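Local coordinates for biofilm-associated surface protein (Staphylococcus aureus, PDB 7C7U) that takes part in biofilm formation as a calcium-binding, cell wall-anchored surface protein and probably serves as a switch that modulates functional amyloid formation, at residues V84-A89 and K141-D146; F37-L42 and G185-K190; K71-L76 and T113-F118; K359-F364 and T382-L387. All blocks are in the same frame, centred on the assembly; numbering follows the deposited sequence.

Contact 1: V84-A89 and K141-D146; sequences VTKISA and KIELDD
Val84 lays its CG2 methyl across the apolar end of Leu144, with Val84 CG2 and Leu144 CD2 3.6 Å apart. The same methyl reaches Ile142 CG2 at 3.8 Å. These contacts sit beside a classic beta bulge in strand 84-90, where it pairs antiparallel with strand 133-144. At the bulge, Thr85 and Lys86 both face Glu143. The Glu143 carbonyl is gripped mainly by one amide, Thr85 N to Glu143 O, at 2.7 Å. Lys86 N and Thr85 OG1 add weak bonds to the same oxygen. Glu143 N returns a bond to Lys86 O at 2.7 Å, and regular pairing continues with Ile87-Ile142 and Ser88-Lys141. Val84, Ile87, Ile142 and Leu144 share one face of the sheet. Trp114 of strand 113-117 packs on Val84 and Ile87 there. Ile142 also meets Ile53 and Phe55 of strand 52-61. The other face is polar. Lys86 puts its CG anti to the backbone N (chi1 -168°) and runs extended beside the Glu143 side chain, pointing the same way. Their charged ends do not touch directly. A water joins them, accepting from Lys86 NZ and donating to Glu143 OE2. A second water is held by Ser88 OG at 2.7 Å and donates to both Lys141 O and Glu143 OE2.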
loop_
_atom_site.group_PDB
_atom_site.type_symbol
_atom_site.label_atom_id
_atom_site.label_comp_id
_atom_site.label_asym_id
_atom_site.label_seq_id
_atom_site.Cartn_x
_atom_site.Cartn_y
_atom_site.Cartn_z
ATOM N N VAL A 84 -21.554 13.488 -8.376
ATOM C CA VAL A 84 -22.305 12.311 -8.796
ATOM C C VAL A 84 -23.560 12.178 -7.946
ATOM O O VAL A 84 -23.497 12.190 -6.710
ATOM C CB VAL A 84 -21.437 11.053 -8.695
ATOM C CG1 VAL A 84 -22.289 9.784 -8.911
ATOM C CG2 VAL A 84 -20.261 11.144 -9.673
ATOM N N THR A 85 -24.704 12.042 -8.609
ATOM C CA THR A 85 -25.960 11.805 -7.923
ATOM C C THR A 85 -26.406 10.355 -7.997
ATOM O O THR A 85 -27.066 9.867 -7.074
ATOM C CB THR A 85 -27.053 12.707 -8.511
ATOM O OG1 THR A 85 -27.386 12.250 -9.823
ATOM C CG2 THR A 85 -26.571 14.146 -8.601
ATOM N N LYS A 86 -26.031 9.643 -9.057
ATOM C CA LYS A 86 -26.452 8.269 -9.249
ATOM C C LYS A 86 -25.531 7.618 -10.268
ATOM O O LYS A 86 -25.154 8.249 -11.260
ATOM C CB LYS A 86 -27.908 8.213 -9.746
ATOM C CG LYS A 86 -28.539 6.830 -9.712
ATOM C CD LYS A 86 -30.026 6.922 -10.006
ATOM C CE LYS A 86 -30.639 5.541 -10.114
ATOM N NZ LYS A 86 -32.014 5.569 -10.692
ATOM N N ILE A 87 -25.210 6.348 -10.035
ATOM C CA ILE A 87 -24.530 5.500 -11.007
ATOM C C ILE A 87 -25.344 4.224 -11.146
ATOM O O ILE A 87 -25.760 3.638 -10.138
ATOM C CB ILE A 87 -23.085 5.159 -10.601
ATOM C CG1 ILE A 87 -22.256 6.425 -10.335
ATOM C CG2 ILE A 87 -22.402 4.329 -11.693
ATOM C CD1 ILE A 87 -20.826 6.119 -9.960
ATOM N N SER A 88 -25.581 3.805 -12.383
ATOM C CA SER A 88 -26.343 2.588 -12.635
ATOM C C SER A 88 -25.961 2.034 -14.002
ATOM O O SER A 88 -25.441 2.750 -14.861
ATOM C CB SER A 88 -27.851 2.841 -12.581
ATOM O OG SER A 88 -28.230 3.682 -13.661
ATOM N N ALA A 89 -26.266 0.750 -14.191
ATOM C CA ALA A 89 -26.034 0.063 -15.451
ATOM C C ALA A 89 -26.973 -1.132 -15.524
ATOM O O ALA A 89 -27.447 -1.632 -14.501
ATOM C CB ALA A 89 -24.575 -0.393 -15.580
ATOM N N LYS A 141 -24.716 4.676 -16.732
ATOM C CA LYS A 141 -24.923 6.118 -16.646
ATOM C C LYS A 141 -24.357 6.635 -15.329
ATOM O O LYS A 141 -24.800 6.222 -14.255
ATOM C CB LYS A 141 -26.411 6.476 -16.751
ATOM C CG LYS A 141 -27.074 6.020 -18.044
ATOM C CD LYS A 141 -28.510 6.534 -18.132
ATOM C CE LYS A 141 -29.212 5.979 -19.369
ATOM N NZ LYS A 141 -30.682 6.230 -19.340
ATOM N N ILE A 142 -23.394 7.538 -15.418
ATOM C CA ILE A 142 -22.945 8.324 -14.268
ATOM C C ILE A 142 -23.727 9.625 -14.330
ATOM O O ILE A 142 -23.516 10.436 -15.231
ATOM C CB ILE A 142 -21.436 8.589 -14.296
ATOM C CG1 ILE A 142 -20.653 7.290 -14.353
ATOM C CG2 ILE A 142 -20.969 9.419 -13.032
ATOM C CD1 ILE A 142 -19.227 7.519 -14.839
ATOM N N GLU A 143 -24.670 9.800 -13.411
ATOM C CA GLU A 143 -25.540 10.968 -13.401
ATOM C C GLU A 143 -24.968 11.997 -12.432
ATOM O O GLU A 143 -24.554 11.642 -11.324
ATOM C CB GLU A 143 -26.968 10.575 -13.013
ATOM C CG GLU A 143 -27.590 9.548 -13.973
ATOM C CD GLU A 143 -29.027 9.209 -13.632
ATOM O OE1 GLU A 143 -29.817 10.145 -13.385
ATOM O OE2 GLU A 143 -29.360 8.004 -13.618
ATOM N N LEU A 144 -24.926 13.253 -12.868
ATOM C CA LEU A 144 -24.259 14.347 -12.173
ATOM C C LEU A 144 -25.229 15.487 -11.884
ATOM O O LEU A 144 -26.169 15.736 -12.648
ATOM C CB LEU A 144 -23.087 14.898 -13.004
ATOM C CG LEU A 144 -22.081 13.896 -13.571
ATOM C CD1 LEU A 144 -21.192 14.540 -14.643
ATOM C CD2 LEU A 144 -21.246 13.300 -12.434
ATOM N N ASP A 145 -24.947 16.227 -10.806
ATOM C CA ASP A 145 -25.800 17.334 -10.376
ATOM C C ASP A 145 -25.591 18.616 -11.178
ATOM O O ASP A 145 -26.181 19.647 -10.839
ATOM C CB ASP A 145 -25.590 17.611 -8.877
ATOM C CG ASP A 145 -24.199 18.147 -8.548
ATOM O OD1 ASP A 145 -23.467 18.594 -9.457
ATOM O OD2 ASP A 145 -23.843 18.128 -7.349
ATOM N N ASP A 146 -24.749 18.582 -12.202
ATOM C CA ASP A 146 -24.532 19.705 -13.102
ATOM C C ASP A 146 -24.026 19.115 -14.409
ATOM O O ASP A 146 -23.790 17.906 -14.509
ATOM C CB ASP A 146 -23.542 20.708 -12.507
ATOM C CG ASP A 146 -23.671 22.108 -13.109
ATOM O OD1 ASP A 146 -24.427 22.299 -14.089
ATOM O OD2 ASP A 146 -22.999 23.025 -12.591
HETATM O O HOH W 1 -31.785 6.793 -12.896
HETATM O O HOH W 2 -27.434 6.167 -13.128
#

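Contact 2: F37-L42 and G185-K190; sequences FDPGKL and GYFLTK
Phe187 reaches across to Leu42, Pro39 and Phe37 in turn. Its CB lies 3.7 Å from Leu42 CD1, and its CG touches the same methyl. Further out, Phe187 CD1 meets Pro39 CG. The closest approach of the ring is Phe187 CE1 to Pro39 CB, at 3.4 Å. At the tip, Phe187 CZ sits in the plane of the Phe37 ring, at its edge, 3.9 Å from Phe37 CE2. His165 of strand 163-171 meets both phenyl rings edge-to-face. Beyond the ring the backbones join directly. Leu42 N donates to Leu188 O at 2.8 Å. Two waters extend this link. One bridges Gly40 O and Leu188 N, the other Leu42 O and Lys190 N. The Lys41 side chain turns outward to a salt bridge with Glu199. Apolar packing of Phe37, Pro39, Leu42 and Phe187 thus brings together two parts of a curled, mostly antiparallel beta sheet, strand 36-39 and strand 183-187, whose backbones join near the residues that follow them.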
loop_
_atom_site.group_PDB
_atom_site.type_symbol
_atom_site.label_atom_id
_atom_site.label_comp_id
_atom_site.label_asym_id
_atom_site.label_seq_id
_atom_site.Cartn_x
_atom_site.Cartn_y
_atom_site.Cartn_z
ATOM N N PHE A 37 -13.704 -0.941 -17.921
ATOM C CA PHE A 37 -14.608 0.197 -17.887
ATOM C C PHE A 37 -14.442 0.982 -19.182
ATOM O O PHE A 37 -13.333 1.402 -19.520
ATOM C CB PHE A 37 -14.292 1.044 -16.649
ATOM C CG PHE A 37 -15.150 2.254 -16.489
ATOM C CD1 PHE A 37 -16.493 2.142 -16.167
ATOM C CD2 PHE A 37 -14.596 3.518 -16.629
ATOM C CE1 PHE A 37 -17.285 3.279 -16.008
ATOM C CE2 PHE A 37 -15.355 4.655 -16.459
ATOM C CZ PHE A 37 -16.712 4.540 -16.154
ATOM N N ASP A 38 -15.534 1.154 -19.923
ATOM C CA ASP A 38 -15.510 1.670 -21.294
ATOM C C ASP A 38 -16.424 2.892 -21.374
ATOM O O ASP A 38 -17.567 2.789 -21.855
ATOM C CB ASP A 38 -15.936 0.541 -22.244
ATOM C CG ASP A 38 -15.955 0.936 -23.707
ATOM O OD1 ASP A 38 -15.498 2.032 -24.075
ATOM O OD2 ASP A 38 -16.415 0.103 -24.521
ATOM N N PRO A 39 -15.964 4.068 -20.934
ATOM C CA PRO A 39 -16.855 5.234 -20.903
ATOM C C PRO A 39 -16.882 6.031 -22.200
ATOM O O PRO A 39 -16.002 5.939 -23.057
ATOM C CB PRO A 39 -16.278 6.095 -19.765
ATOM C CG PRO A 39 -14.800 5.802 -19.793
ATOM C CD PRO A 39 -14.691 4.333 -20.226
ATOM N N GLY A 40 -17.906 6.870 -22.304
ATOM C CA GLY A 40 -17.930 7.851 -23.367
ATOM C C GLY A 40 -16.859 8.910 -23.177
ATOM O O GLY A 40 -16.351 9.130 -22.074
ATOM N N LYS A 41 -16.490 9.548 -24.284
ATOM C CA LYS A 41 -15.491 10.605 -24.252
ATOM C C LYS A 41 -16.114 11.928 -23.821
ATOM O O LYS A 41 -17.303 12.170 -24.019
ATOM C CB LYS A 41 -14.837 10.784 -25.620
ATOM C CG LYS A 41 -14.104 9.576 -26.143
ATOM C CD LYS A 41 -13.342 9.932 -27.432
ATOM C CE LYS A 41 -14.274 10.243 -28.593
ATOM N NZ LYS A 41 -14.465 9.098 -29.492
ATOM N N LEU A 42 -15.289 12.786 -23.225
ATOM C CA LEU A 42 -15.740 14.076 -22.726
ATOM C C LEU A 42 -15.119 15.191 -23.548
ATOM O O LEU A 42 -14.590 16.165 -22.996
ATOM C CB LEU A 42 -15.368 14.230 -21.246
ATOM C CG LEU A 42 -15.788 13.078 -20.340
ATOM C CD1 LEU A 42 -15.381 13.357 -18.916
ATOM C CD2 LEU A 42 -17.288 12.777 -20.437
ATOM N N GLY A 185 -7.551 3.880 -15.946
ATOM C CA GLY A 185 -7.519 4.727 -17.126
ATOM C C GLY A 185 -7.885 6.166 -16.788
ATOM O O GLY A 185 -7.847 6.585 -15.629
ATOM N N TYR A 186 -8.236 6.920 -17.828
ATOM C CA TYR A 186 -8.698 8.273 -17.610
ATOM C C TYR A 186 -9.630 8.644 -18.746
ATOM O O TYR A 186 -9.497 8.123 -19.855
ATOM C CB TYR A 186 -7.545 9.281 -17.502
ATOM C CG TYR A 186 -6.568 9.287 -18.663
ATOM C CD1 TYR A 186 -6.736 10.164 -19.737
ATOM C CD2 TYR A 186 -5.460 8.459 -18.671
ATOM C CE1 TYR A 186 -5.830 10.189 -20.788
ATOM C CE2 TYR A 186 -4.543 8.485 -19.712
ATOM C CZ TYR A 186 -4.748 9.350 -20.774
ATOM O OH TYR A 186 -3.855 9.378 -21.821
ATOM N N PHE A 187 -10.582 9.529 -18.441
ATOM C CA PHE A 187 -11.527 10.029 -19.434
ATOM C C PHE A 187 -10.813 10.925 -20.426
ATOM O O PHE A 187 -9.943 11.718 -20.055
ATOM C CB PHE A 187 -12.639 10.822 -18.765
ATOM C CG PHE A 187 -13.517 10.008 -17.875
ATOM C CD1 PHE A 187 -14.576 9.277 -18.402
ATOM C CD2 PHE A 187 -13.308 9.999 -16.497
ATOM C CE1 PHE A 187 -15.401 8.539 -17.566
ATOM C CE2 PHE A 187 -14.128 9.272 -15.662
ATOM C CZ PHE A 187 -15.169 8.522 -16.195
ATOM N N LEU A 188 -11.184 10.809 -21.695
ATOM C CA LEU A 188 -10.576 11.629 -22.726
ATOM C C LEU A 188 -11.325 12.951 -22.811
ATOM O O LEU A 188 -12.561 12.970 -22.815
ATOM C CB LEU A 188 -10.586 10.915 -24.078
ATOM C CG LEU A 188 -9.829 9.591 -24.129
ATOM C CD1 LEU A 188 -9.809 8.984 -25.517
ATOM C CD2 LEU A 188 -8.408 9.762 -23.586
ATOM N N THR A 189 -10.579 14.046 -22.825
ATOM C CA THR A 189 -11.128 15.385 -23.006
ATOM C C THR A 189 -10.474 16.026 -24.214
ATOM O O THR A 189 -9.571 15.451 -24.838
ATOM C CB THR A 189 -10.894 16.274 -21.775
ATOM O OG1 THR A 189 -9.504 16.624 -21.700
ATOM C CG2 THR A 189 -11.351 15.595 -20.494
ATOM N N LYS A 190 -10.882 17.272 -24.496
ATOM C CA LYS A 190 -10.217 18.018 -25.555
ATOM C C LYS A 190 -8.727 18.175 -25.305
ATOM O O LYS A 190 -7.975 18.364 -26.266
ATOM C CB LYS A 190 -10.869 19.402 -25.728
ATOM C CG LYS A 190 -12.304 19.333 -26.250
ATOM C CD LYS A 190 -12.980 20.708 -26.289
ATOM C CE LYS A 190 -14.202 20.655 -27.206
ATOM N NZ LYS A 190 -15.016 21.901 -27.148
HETATM O O HOH W 3 -13.354 8.857 -22.100
HETATM O O HOH W 4 -12.854 18.450 -23.300
#

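Contact 3: K71-L76 and T113-F118; sequences KIDLKL and TWEVNF
Asp73 and Glu115 bring their carboxylates together, with Asp73 OD1 and Glu115 OE1 only 2.6 Å apart. The two planes are 23° from each other, close to coplanar. Oxygens this near suggest that one of the acids holds a proton. Glu115 reaches this place because its CG is anti to the backbone N (chi1 -172°) and its chain stays extended. Lys71 CB and CG also cross Glu115 obliquely, with Lys71 CB 3.5 Å from Glu115 CG. The Thr113 CG2 methyl also meets Asp73, crossing its side chain at about a right angle. All of this stands on an antiparallel pair of strands, 70-76 and 113-117, inside the large curled sheet. Ile72 with Val116 and Leu74 with Trp114 are its hydrogen-bonded pairs. On the face opposite the acids, Ile72 CB lies 3.7 Å from Val116 CG1, and the two side chains run alongside each other. The Trp114 ring turns its edge toward Leu74 O. The Leu76 side chain runs at about a right angle to Trp114, with Leu76 CD1 4.0 Å from Trp114 CZ3. At Phe118 the chain turns a corner, and Phe118 CD2 comes against Ile72 CG1 at 3.7 Å. In the next shell, Arg170 of strand 163-171 forms a salt bridge through NE to Glu115 OE1, which probably offsets part of the negative charge. Asn103 adds a weak hydrogen bond to the same oxygen.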
loop_
_atom_site.group_PDB
_atom_site.type_symbol
_atom_site.label_atom_id
_atom_site.label_comp_id
_atom_site.label_asym_id
_atom_site.label_seq_id
_atom_site.Cartn_x
_atom_site.Cartn_y
_atom_site.Cartn_z
ATOM N N LYS A 71 -17.599 -7.891 -5.099
ATOM C CA LYS A 71 -18.297 -6.693 -5.532
ATOM C C LYS A 71 -17.561 -6.044 -6.695
ATOM O O LYS A 71 -16.363 -6.242 -6.886
ATOM C CB LYS A 71 -18.406 -5.680 -4.387
ATOM C CG LYS A 71 -18.843 -6.270 -3.049
ATOM C CD LYS A 71 -20.346 -6.125 -2.898
ATOM C CE LYS A 71 -20.862 -6.847 -1.669
ATOM N NZ LYS A 71 -22.339 -7.060 -1.766
ATOM N N ILE A 72 -18.294 -5.253 -7.468
ATOM C CA ILE A 72 -17.707 -4.422 -8.512
ATOM C C ILE A 72 -17.550 -3.016 -7.945
ATOM O O ILE A 72 -18.514 -2.431 -7.441
ATOM C CB ILE A 72 -18.575 -4.429 -9.777
ATOM C CG1 ILE A 72 -18.583 -5.828 -10.395
ATOM C CG2 ILE A 72 -18.092 -3.396 -10.779
ATOM C CD1 ILE A 72 -19.597 -5.940 -11.514
ATOM N N ASP A 73 -16.333 -2.485 -7.988
ATOM C CA ASP A 73 -16.045 -1.162 -7.449
ATOM C C ASP A 73 -15.596 -0.238 -8.563
ATOM O O ASP A 73 -14.688 -0.575 -9.331
ATOM C CB ASP A 73 -14.973 -1.204 -6.352
ATOM C CG ASP A 73 -15.557 -1.535 -5.017
ATOM O OD1 ASP A 73 -16.714 -1.991 -5.022
ATOM O OD2 ASP A 73 -14.907 -1.307 -3.968
ATOM N N LEU A 74 -16.238 0.919 -8.638
ATOM C CA LEU A 74 -15.896 1.964 -9.587
ATOM C C LEU A 74 -15.463 3.193 -8.810
ATOM O O LEU A 74 -16.257 3.757 -8.051
ATOM C CB LEU A 74 -17.082 2.296 -10.476
ATOM C CG LEU A 74 -16.900 3.470 -11.423
ATOM C CD1 LEU A 74 -15.716 3.237 -12.332
ATOM C CD2 LEU A 74 -18.177 3.627 -12.271
ATOM N N LYS A 75 -14.229 3.628 -9.034
ATOM C CA LYS A 75 -13.650 4.766 -8.324
ATOM C C LYS A 75 -13.385 5.889 -9.311
ATOM O O LYS A 75 -12.653 5.694 -10.284
ATOM C CB LYS A 75 -12.355 4.365 -7.625
ATOM C CG LYS A 75 -11.617 5.525 -6.985
ATOM C CD LYS A 75 -10.437 5.041 -6.147
ATOM C CE LYS A 75 -9.517 6.203 -5.809
ATOM N NZ LYS A 75 -10.201 7.330 -5.089
ATOM N N LEU A 76 -13.925 7.066 -9.030
ATOM C CA LEU A 76 -13.914 8.167 -9.974
ATOM C C LEU A 76 -13.087 9.330 -9.450
ATOM O O LEU A 76 -13.038 9.590 -8.248
ATOM C CB LEU A 76 -15.328 8.652 -10.263
ATOM C CG LEU A 76 -16.224 7.565 -10.868
ATOM C CD1 LEU A 76 -17.673 8.013 -10.816
ATOM C CD2 LEU A 76 -15.791 7.280 -12.289
ATOM N N THR A 113 -15.675 5.861 -4.303
ATOM C CA THR A 113 -15.851 4.553 -4.914
ATOM C C THR A 113 -17.299 4.103 -4.747
ATOM O O THR A 113 -17.828 4.102 -3.631
ATOM C CB THR A 113 -14.894 3.522 -4.295
ATOM O OG1 THR A 113 -13.536 3.945 -4.493
ATOM C CG2 THR A 113 -15.090 2.139 -4.955
ATOM N N TRP A 114 -17.930 3.727 -5.859
ATOM C CA TRP A 114 -19.277 3.175 -5.885
ATOM C C TRP A 114 -19.242 1.664 -6.108
ATOM O O TRP A 114 -18.383 1.143 -6.827
ATOM C CB TRP A 114 -20.097 3.839 -6.987
ATOM C CG TRP A 114 -20.592 5.197 -6.650
ATOM C CD1 TRP A 114 -21.868 5.531 -6.311
ATOM C CD2 TRP A 114 -19.841 6.425 -6.645
ATOM N NE1 TRP A 114 -21.963 6.881 -6.101
ATOM C CE2 TRP A 114 -20.731 7.453 -6.295
ATOM C CE3 TRP A 114 -18.503 6.749 -6.902
ATOM C CZ2 TRP A 114 -20.329 8.783 -6.184
ATOM C CZ3 TRP A 114 -18.106 8.076 -6.798
ATOM C CH2 TRP A 114 -19.016 9.075 -6.443
ATOM N N GLU A 115 -20.190 0.959 -5.493
ATOM C CA GLU A 115 -20.111 -0.495 -5.391
ATOM C C GLU A 115 -21.418 -1.150 -5.808
ATOM O O GLU A 115 -22.501 -0.641 -5.510
ATOM C CB GLU A 115 -19.766 -0.924 -3.962
ATOM C CG GLU A 115 -19.476 -2.409 -3.797
ATOM C CD GLU A 115 -18.669 -2.718 -2.522
ATOM O OE1 GLU A 115 -17.418 -2.662 -2.558
ATOM O OE2 GLU A 115 -19.289 -3.026 -1.485
ATOM N N VAL A 116 -21.303 -2.303 -6.465
ATOM C CA VAL A 116 -22.451 -3.089 -6.897
ATOM C C VAL A 116 -22.027 -4.550 -6.882
ATOM O O VAL A 116 -20.837 -4.875 -6.972
ATOM C CB VAL A 116 -22.955 -2.641 -8.292
ATOM C CG1 VAL A 116 -21.947 -3.002 -9.361
ATOM C CG2 VAL A 116 -24.317 -3.251 -8.609
ATOM N N ASN A 117 -22.999 -5.440 -6.710
ATOM C CA ASN A 117 -22.665 -6.855 -6.672
ATOM C C ASN A 117 -22.191 -7.307 -8.050
ATOM O O ASN A 117 -22.607 -6.772 -9.077
ATOM C CB ASN A 117 -23.865 -7.682 -6.208
ATOM C CG ASN A 117 -23.985 -7.734 -4.686
ATOM O OD1 ASN A 117 -23.073 -7.326 -3.964
ATOM N ND2 ASN A 117 -25.114 -8.227 -4.197
ATOM N N PHE A 118 -21.269 -8.271 -8.055
ATOM C CA PHE A 118 -20.721 -8.784 -9.306
ATOM C C PHE A 118 -21.732 -9.660 -10.042
ATOM O O PHE A 118 -22.029 -9.426 -11.219
ATOM C CB PHE A 118 -19.444 -9.569 -9.020
ATOM C CG PHE A 118 -18.748 -10.083 -10.248
ATOM C CD1 PHE A 118 -19.139 -11.272 -10.841
ATOM C CD2 PHE A 118 -17.684 -9.388 -10.795
ATOM C CE1 PHE A 118 -18.493 -11.749 -11.969
ATOM C CE2 PHE A 118 -17.034 -9.857 -11.925
ATOM C CZ PHE A 118 -17.443 -11.042 -12.514
HETATM O O HOH W 5 -12.515 6.126 -3.035
#

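Contact 4: K359-F364 and T382-L387; sequences KEDFTF and TSTLAL
Phe362 and Phe364 both set CG anti to their own carbonyl carbon (chi1 -52° and -46°), which brings their rings against Leu387 and Leu385. Phe362 CE1 comes 3.6 Å from Leu387 CD1. Leu385 CB meets the edge of the Phe364 ring, 3.8 Å from Phe364 CE1, and Leu385 N lies in the ring plane. Closer to the backbone, Phe364 CB is 3.3 Å from Ser383 OG. Ile229 and Ile231 of strand 228-237 pack on the Phe364, Ser383 and Leu385 side chains of this face. The opposite face carries Asp361, Thr363, Thr384 and Ala386. Here Asp361 OD1 leans across to the Ala386 methyl, 3.4 Å from Ala386 CB. Its other oxygen, Asp361 OD2, forms a salt bridge with Lys359 NZ at 3.1 Å. Thr363 and Thr384 lie side by side, and Thr384 OG1 bonds outward to Gly185 O and Asn164 ND2. Six backbone hydrogen bonds knit the strands. The tightest is Leu385 N to Phe362 O, 2.7 Å. The pair is a beta hairpin at the border of a four-stranded antiparallel sheet. The Asp361 side chain is about 4 Å from a calcium ion, whose protein ligands are Asp77, Asn161, Lys162 and Asn164.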
loop_
_atom_site.group_PDB
_atom_site.type_symbol
_atom_site.label_atom_id
_atom_site.label_comp_id
_atom_site.label_asym_id
_atom_site.label_seq_id
_atom_site.Cartn_x
_atom_site.Cartn_y
_atom_site.Cartn_z
ATOM N N LYS A 359 0.532 12.239 -2.671
ATOM C CA LYS A 359 0.120 11.336 -3.742
ATOM C C LYS A 359 0.613 11.865 -5.071
ATOM O O LYS A 359 0.999 13.034 -5.201
ATOM C CB LYS A 359 -1.398 11.102 -3.775
ATOM C CG LYS A 359 -2.260 12.325 -3.976
ATOM C CD LYS A 359 -3.729 11.931 -4.048
ATOM C CE LYS A 359 -4.394 12.476 -5.319
ATOM N NZ LYS A 359 -4.287 11.566 -6.524
ATOM N N GLU A 360 0.616 10.975 -6.063
ATOM C CA GLU A 360 0.910 11.377 -7.426
ATOM C C GLU A 360 0.361 10.321 -8.378
ATOM O O GLU A 360 0.613 9.126 -8.201
ATOM C CB GLU A 360 2.415 11.568 -7.658
ATOM C CG GLU A 360 2.679 12.457 -8.881
ATOM C CD GLU A 360 4.150 12.792 -9.107
ATOM O OE1 GLU A 360 5.005 12.410 -8.284
ATOM O OE2 GLU A 360 4.452 13.437 -10.129
ATOM N N ASP A 361 -0.367 10.773 -9.383
ATOM C CA ASP A 361 -0.897 9.907 -10.436
ATOM C C ASP A 361 -0.031 9.992 -11.682
ATOM O O ASP A 361 0.367 11.086 -12.095
ATOM C CB ASP A 361 -2.320 10.317 -10.801
ATOM C CG ASP A 361 -3.296 10.034 -9.698
ATOM O OD1 ASP A 361 -3.124 9.002 -9.011
ATOM O OD2 ASP A 361 -4.219 10.846 -9.505
ATOM N N PHE A 362 0.228 8.836 -12.303
ATOM C CA PHE A 362 0.891 8.784 -13.596
ATOM C C PHE A 362 -0.014 8.065 -14.586
ATOM O O PHE A 362 -0.666 7.084 -14.233
ATOM C CB PHE A 362 2.247 8.093 -13.518
ATOM C CG PHE A 362 3.148 8.670 -12.439
ATOM C CD1 PHE A 362 3.046 8.230 -11.136
ATOM C CD2 PHE A 362 4.045 9.673 -12.737
ATOM C CE1 PHE A 362 3.848 8.774 -10.121
ATOM C CE2 PHE A 362 4.855 10.217 -11.735
ATOM C CZ PHE A 362 4.751 9.761 -10.435
ATOM N N THR A 363 -0.069 8.570 -15.808
ATOM C CA THR A 363 -0.992 8.033 -16.800
ATOM C C THR A 363 -0.229 7.497 -17.995
ATOM O O THR A 363 0.894 7.922 -18.274
ATOM C CB THR A 363 -2.017 9.088 -17.227
ATOM O OG1 THR A 363 -1.344 10.283 -17.598
ATOM C CG2 THR A 363 -2.970 9.391 -16.071
ATOM N N PHE A 364 -0.845 6.511 -18.668
ATOM C CA PHE A 364 -0.242 5.782 -19.774
ATOM C C PHE A 364 -1.322 5.493 -20.810
ATOM O O PHE A 364 -2.520 5.538 -20.503
ATOM C CB PHE A 364 0.376 4.460 -19.324
ATOM C CG PHE A 364 1.202 4.591 -18.085
ATOM C CD1 PHE A 364 0.598 4.611 -16.838
ATOM C CD2 PHE A 364 2.568 4.761 -18.179
ATOM C CE1 PHE A 364 1.369 4.769 -15.680
ATOM C CE2 PHE A 364 3.335 4.922 -17.030
ATOM C CZ PHE A 364 2.728 4.924 -15.791
ATOM N N THR A 382 -6.058 3.130 -21.877
ATOM C CA THR A 382 -5.297 4.014 -21.010
ATOM C C THR A 382 -5.134 3.325 -19.677
ATOM O O THR A 382 -5.748 2.294 -19.418
ATOM C CB THR A 382 -5.992 5.363 -20.826
ATOM O OG1 THR A 382 -7.313 5.150 -20.295
ATOM C CG2 THR A 382 -6.071 6.123 -22.159
ATOM N N SER A 383 -4.280 3.904 -18.827
ATOM C CA SER A 383 -4.115 3.373 -17.477
ATOM C C SER A 383 -3.610 4.501 -16.595
ATOM O O SER A 383 -3.082 5.510 -17.089
ATOM C CB SER A 383 -3.155 2.180 -17.423
ATOM O OG SER A 383 -1.934 2.468 -18.079
ATOM N N THR A 384 -3.787 4.306 -15.288
ATOM C CA THR A 384 -3.350 5.229 -14.245
ATOM C C THR A 384 -2.589 4.444 -13.182
ATOM O O THR A 384 -3.103 3.449 -12.670
ATOM C CB THR A 384 -4.542 5.947 -13.583
ATOM O OG1 THR A 384 -5.156 6.860 -14.497
ATOM C CG2 THR A 384 -4.066 6.787 -12.371
ATOM N N LEU A 385 -1.380 4.903 -12.840
ATOM C CA LEU A 385 -0.650 4.400 -11.662
ATOM C C LEU A 385 -0.811 5.429 -10.545
ATOM O O LEU A 385 -0.325 6.557 -10.659
ATOM C CB LEU A 385 0.825 4.142 -11.985
ATOM C CG LEU A 385 1.744 3.816 -10.763
ATOM C CD1 LEU A 385 1.449 2.418 -10.271
ATOM C CD2 LEU A 385 3.184 3.977 -11.162
ATOM N N ALA A 386 -1.570 5.063 -9.504
ATOM C CA ALA A 386 -1.920 5.953 -8.394
ATOM C C ALA A 386 -0.979 5.645 -7.223
ATOM O O ALA A 386 -1.234 4.752 -6.418
ATOM C CB ALA A 386 -3.378 5.765 -7.991
ATOM N N LEU A 387 0.143 6.345 -7.180
ATOM C CA LEU A 387 1.079 6.223 -6.069
ATOM C C LEU A 387 0.635 7.094 -4.902
ATOM O O LEU A 387 0.171 8.226 -5.089
ATOM C CB LEU A 387 2.485 6.621 -6.512
ATOM C CG LEU A 387 3.107 5.736 -7.573
ATOM C CD1 LEU A 387 4.565 6.106 -7.812
ATOM C CD2 LEU A 387 2.953 4.257 -7.184
HETATM O O HOH W 6 -2.349 8.665 -6.471
#

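Overall arrangement
From the N terminus, contact 2 opens first, at 37-42. Contact 3 opens at 71-76 and contact 1 at 84-89. Contact 3 closes at 113-118, before contact 1 closes at 141-146, so these two cross. Both are nested in the long loop that contact 2 closes at 185-190. All three belong to the same curled sheet. Their side chains meet in its core: Ile87 and Leu76 touch, as do Ile142 and Phe37, and Phe37 and Leu74. Contact 4 follows in series, a local hairpin in a separate four-stranded sheet. It touches contact 2 through a probable hydrogen bond between Thr382 and Tyr186, among others, and so joins the two sheets.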